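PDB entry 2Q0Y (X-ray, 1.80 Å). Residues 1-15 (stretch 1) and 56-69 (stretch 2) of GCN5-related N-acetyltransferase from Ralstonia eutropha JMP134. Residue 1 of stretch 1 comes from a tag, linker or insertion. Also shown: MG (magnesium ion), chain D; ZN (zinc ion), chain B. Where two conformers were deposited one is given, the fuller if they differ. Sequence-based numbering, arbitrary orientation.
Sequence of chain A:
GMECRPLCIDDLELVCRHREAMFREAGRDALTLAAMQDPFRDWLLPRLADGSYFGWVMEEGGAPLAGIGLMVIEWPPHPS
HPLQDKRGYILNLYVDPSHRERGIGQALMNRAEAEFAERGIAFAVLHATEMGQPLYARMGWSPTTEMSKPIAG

Stretch 1, residues 1-15: GMECRPLCIDDLELV
Stretch 2 (56-69) WVMEEGGAPLAGIG

The apolar centre of the contact is V57, a buried residue of strand 56-60 whose side chain (chi1 t) lies on the same face of the sheet as R5 and E59. Its CG2 packs 3.5 Å from L7 CD2 and 3.9 Å from L14 CD2, so one methyl of this branched side chain packs against both leucines. L14 (chi1 t, chi2 p) points toward stretch 2 and also sets its CD1 3.9 Å from P64 CB.

The other face carries M2, C4, M58 and E60. Both methionines are selenomethionine. M2 (chi1 m, chi2 m) places SE 3.6 Å from L65 CD1 and 4.0 Å from M58 CG, while M58 (t, p, p) folds its own SE to 4.0 Å from C4 CB. C4 (chi1 t) rests SG 3.8 Å from W56 CB. At the end of the ladder the side chains of P6 and W56 diverge, yet the indole (chi1 m, chi2 96°) brings CE3 to 3.7 Å from P6 CA.

Strands 2-6 and 56-60, both with extended phi/psi, run antiparallel, at 154° between their directions. M2 pairs with E60, C4 with M58 and P6 with W56 as non-hydrogen-bonded pairs, with CA atoms 4.4-4.6 Å apart; E3-E59 and R5-V57 are hydrogen-bonded pairs at 5.3 Å. E3 N donates to E59 O (2.9 Å) and E59 N to E3 O (2.7 Å); R5 N donates to V57 O (2.9 Å) and V57 N to R5 O (2.8 Å). Beyond them, G61 N reaches O of the tag residue G1 at 3.0 Å. G61 (49/43) and G62 (83/-3) form the centre of a type I' turn from E60 to A63, where positive phi suits glycine.

The polar edge is organized by R5 (chi1 p, chi2 t, chi3 t, chi4 77°). Its guanidinium has V57 CG2 over one face and E59 OE2 at its edge. R5 NE and E59 OE2 form a salt bridge at 2.9 Å, which E59 meets with chi1 m, chi2 t and chi3 -42°. R5 NH1 and NH2 bind D11 OD2 (2.8 Å) and OD1 (2.9 Å), respectively. D11 (chi1 m) is buried, its charge matched by arginine, and its OD2 also accepts from C8 N at 2.8 Å. A water donates to E59 OE2 at 2.6 Å.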

# COMPACT_ATOMS: atom_id res chain seq x y z
N GLY A 1 12.85 34.34 -7.06
CA GLY A 1 11.66 33.85 -6.30
C GLY A 1 11.54 32.34 -6.31
O GLY A 1 12.42 31.63 -6.85
N MSE A 2 10.46 31.84 -5.71
CA MSE A 2 10.19 30.40 -5.62
C MSE A 2 9.17 30.00 -6.67
O MSE A 2 8.10 30.61 -6.77
CB MSE A 2 9.67 30.04 -4.23
CG MSE A 2 10.72 30.12 -3.15
SE MSE A 2 11.69 28.46 -2.99
N GLU A 3 9.49 28.96 -7.42
CA GLU A 3 8.61 28.47 -8.45
C GLU A 3 8.54 26.97 -8.39
O GLU A 3 9.49 26.30 -7.98
CB GLU A 3 9.11 28.90 -9.82
N CYS A 4 7.41 26.44 -8.81
CA CYS A 4 7.20 25.01 -8.83
C CYS A 4 7.20 24.58 -10.30
O CYS A 4 6.77 25.37 -11.17
CB CYS A 4 5.89 24.72 -8.16
SG CYS A 4 5.51 23.02 -7.95
N ARG A 5 7.73 23.40 -10.59
CA ARG A 5 7.65 22.84 -11.95
C ARG A 5 7.42 21.33 -11.88
O ARG A 5 7.72 20.69 -10.88
CB ARG A 5 8.94 23.14 -12.73
CG ARG A 5 10.17 22.46 -12.20
CD ARG A 5 11.33 22.53 -13.18
NE ARG A 5 12.56 21.99 -12.62
CZ ARG A 5 12.83 20.69 -12.49
NH1 ARG A 5 11.99 19.75 -12.93
NH2 ARG A 5 13.98 20.31 -11.95
N PRO A 6 6.91 20.75 -12.97
CA PRO A 6 6.76 19.30 -12.98
C PRO A 6 8.13 18.61 -13.01
O PRO A 6 9.10 19.15 -13.57
CB PRO A 6 6.02 19.00 -14.28
CG PRO A 6 5.82 20.27 -14.96
CD PRO A 6 6.44 21.39 -14.21
N LEU A 7 8.21 17.43 -12.42
CA LEU A 7 9.36 16.57 -12.57
C LEU A 7 9.55 16.21 -14.02
O LEU A 7 8.57 16.11 -14.77
CB LEU A 7 9.12 15.26 -11.83
CG LEU A 7 9.54 14.98 -10.41
CD1 LEU A 7 9.23 13.49 -10.18
CD2 LEU A 7 10.98 15.27 -10.14
N CYS A 8 10.80 16.00 -14.42
CA CYS A 8 11.11 15.51 -15.74
C CYS A 8 12.15 14.41 -15.65
O CYS A 8 12.66 14.11 -14.57
CB CYS A 8 11.61 16.64 -16.63
SG CYS A 8 13.18 17.28 -16.17
N ILE A 9 12.47 13.80 -16.78
CA ILE A 9 13.40 12.66 -16.77
C ILE A 9 14.78 13.04 -16.25
O ILE A 9 15.50 12.21 -15.69
CB ILE A 9 13.49 11.96 -18.16
CG1 ILE A 9 14.03 12.92 -19.23
CG2 ILE A 9 12.13 11.42 -18.57
CD1 ILE A 9 14.30 12.24 -20.57
N ASP A 10 15.15 14.31 -16.40
CA ASP A 10 16.47 14.76 -15.96
C ASP A 10 16.57 14.91 -14.44
O ASP A 10 17.62 15.24 -13.92
CB ASP A 10 16.80 16.07 -16.64
CG ASP A 10 16.79 15.95 -18.16
OD1 ASP A 10 17.59 15.13 -18.68
OD2 ASP A 10 15.95 16.62 -18.81
N ASP A 11 15.47 14.69 -13.74
CA ASP A 11 15.44 14.77 -12.29
C ASP A 11 15.72 13.42 -11.62
O ASP A 11 15.53 13.29 -10.43
CB ASP A 11 14.08 15.30 -11.83
CG ASP A 11 13.84 16.72 -12.28
OD1 ASP A 11 14.79 17.53 -12.28
OD2 ASP A 11 12.70 17.04 -12.64
N LEU A 12 16.16 12.42 -12.39
CA LEU A 12 16.47 11.12 -11.81
C LEU A 12 17.33 11.24 -10.56
O LEU A 12 16.97 10.71 -9.51
CB LEU A 12 17.20 10.23 -12.84
CG LEU A 12 17.58 8.83 -12.38
CD1 LEU A 12 16.34 7.96 -12.30
CD2 LEU A 12 18.59 8.21 -13.31
N GLU A 13 18.47 11.92 -10.66
CA GLU A 13 19.39 12.00 -9.53
C GLU A 13 18.78 12.77 -8.36
O GLU A 13 18.96 12.38 -7.19
CB GLU A 13 20.71 12.63 -9.95
CG GLU A 13 21.52 11.75 -10.86
N LEU A 14 18.05 13.83 -8.66
CA LEU A 14 17.37 14.63 -7.63
C LEU A 14 16.44 13.78 -6.78
O LEU A 14 16.46 13.84 -5.54
CB LEU A 14 16.56 15.75 -8.30
CG LEU A 14 15.81 16.73 -7.40
CD1 LEU A 14 16.78 17.59 -6.60
CD2 LEU A 14 14.93 17.63 -8.26
N VAL A 15 15.61 12.98 -7.44
CA VAL A 15 14.66 12.14 -6.73
C VAL A 15 15.38 11.12 -5.85
O VAL A 15 14.99 10.91 -4.69
CB VAL A 15 13.68 11.44 -7.68
CG1 VAL A 15 12.74 10.51 -6.89
CG2 VAL A 15 12.84 12.45 -8.46
N TRP A 56 6.51 17.01 -8.55
CA TRP A 56 6.74 18.43 -8.67
C TRP A 56 8.02 18.78 -7.95
O TRP A 56 8.38 18.14 -6.95
CB TRP A 56 5.57 19.20 -8.05
CG TRP A 56 4.21 18.82 -8.56
CD1 TRP A 56 3.33 17.93 -7.99
CD2 TRP A 56 3.56 19.32 -9.73
NE1 TRP A 56 2.17 17.85 -8.75
CE2 TRP A 56 2.30 18.69 -9.83
CE3 TRP A 56 3.94 20.23 -10.72
CZ2 TRP A 56 1.41 18.95 -10.87
CZ3 TRP A 56 3.05 20.51 -11.75
CH2 TRP A 56 1.81 19.87 -11.82
N VAL A 57 8.69 19.82 -8.44
CA VAL A 57 9.93 20.32 -7.85
C VAL A 57 9.75 21.80 -7.48
O VAL A 57 9.24 22.57 -8.28
CB VAL A 57 11.10 20.14 -8.84
CG1 VAL A 57 12.39 20.70 -8.29
CG2 VAL A 57 11.27 18.65 -9.21
N MSE A 58 10.15 22.19 -6.27
CA MSE A 58 10.19 23.61 -5.89
C MSE A 58 11.60 24.15 -6.06
O MSE A 58 12.57 23.57 -5.55
CB MSE A 58 9.74 23.82 -4.44
CG MSE A 58 9.51 25.26 -4.06
SE MSE A 58 7.83 25.90 -4.86
CE MSE A 58 6.60 24.91 -3.79
N GLU A 59 11.72 25.26 -6.77
CA GLU A 59 13.00 25.87 -7.08
C GLU A 59 13.08 27.32 -6.63
O GLU A 59 12.09 28.04 -6.65
CB GLU A 59 13.26 25.86 -8.59
CG GLU A 59 13.17 24.52 -9.22
CD GLU A 59 13.62 24.55 -10.65
OE1 GLU A 59 13.26 25.51 -11.36
OE2 GLU A 59 14.33 23.62 -11.05
N GLU A 60 14.27 27.71 -6.19
CA GLU A 60 14.60 29.08 -5.84
C GLU A 60 15.54 29.58 -6.91
O GLU A 60 16.65 29.08 -7.05
CB GLU A 60 15.27 29.16 -4.46
CG GLU A 60 15.87 30.54 -4.14
CD GLU A 60 16.43 30.65 -2.73
OE1 GLU A 60 16.44 29.64 -2.02
OE2 GLU A 60 16.86 31.77 -2.34
N GLY A 61 15.10 30.55 -7.70
CA GLY A 61 15.92 31.05 -8.78
C GLY A 61 16.47 29.94 -9.64
O GLY A 61 17.65 29.96 -10.00
N GLY A 62 15.64 28.94 -9.95
CA GLY A 62 16.07 27.82 -10.78
C GLY A 62 16.81 26.66 -10.09
O GLY A 62 17.13 25.67 -10.74
N ALA A 63 17.08 26.78 -8.79
CA ALA A 63 17.79 25.72 -8.03
C ALA A 63 16.79 24.88 -7.21
O ALA A 63 16.11 25.44 -6.37
CB ALA A 63 18.81 26.33 -7.09
N PRO A 64 16.71 23.57 -7.47
CA PRO A 64 15.77 22.73 -6.74
C PRO A 64 16.07 22.66 -5.24
O PRO A 64 17.19 22.33 -4.86
CB PRO A 64 15.95 21.35 -7.39
CG PRO A 64 16.53 21.64 -8.73
CD PRO A 64 17.46 22.78 -8.47
N LEU A 65 15.05 22.97 -4.44
CA LEU A 65 15.12 22.97 -2.97
C LEU A 65 14.25 21.87 -2.35
O LEU A 65 14.40 21.56 -1.18
CB LEU A 65 14.57 24.30 -2.43
CG LEU A 65 15.28 25.62 -2.64
CD1 LEU A 65 14.57 26.63 -1.81
CD2 LEU A 65 16.75 25.54 -2.26
N ALA A 66 13.31 21.35 -3.12
CA ALA A 66 12.33 20.39 -2.60
C ALA A 66 11.68 19.64 -3.73
O ALA A 66 11.65 20.10 -4.88
CB ALA A 66 11.27 21.10 -1.79
N GLY A 67 11.10 18.50 -3.40
CA GLY A 67 10.40 17.70 -4.39
C GLY A 67 9.38 16.80 -3.74
O GLY A 67 9.44 16.54 -2.53
N ILE A 68 8.46 16.30 -4.56
CA ILE A 68 7.47 15.33 -4.14
C ILE A 68 7.21 14.38 -5.30
O ILE A 68 7.36 14.74 -6.48
CB ILE A 68 6.17 16.02 -3.65
CG1 ILE A 68 5.28 15.05 -2.86
CG2 ILE A 68 5.43 16.69 -4.83
CD1 ILE A 68 4.15 15.78 -2.12
N GLY A 69 6.86 13.14 -4.95
CA GLY A 69 6.54 12.12 -5.95
C GLY A 69 5.10 11.67 -5.81
O GLY A 69 4.55 11.66 -4.70
MG MG D . 14.16 18.10 -18.41
ZN ZN B . 16.64 30.36 -0.02
O HOH W 1 16.38 22.82 -12.40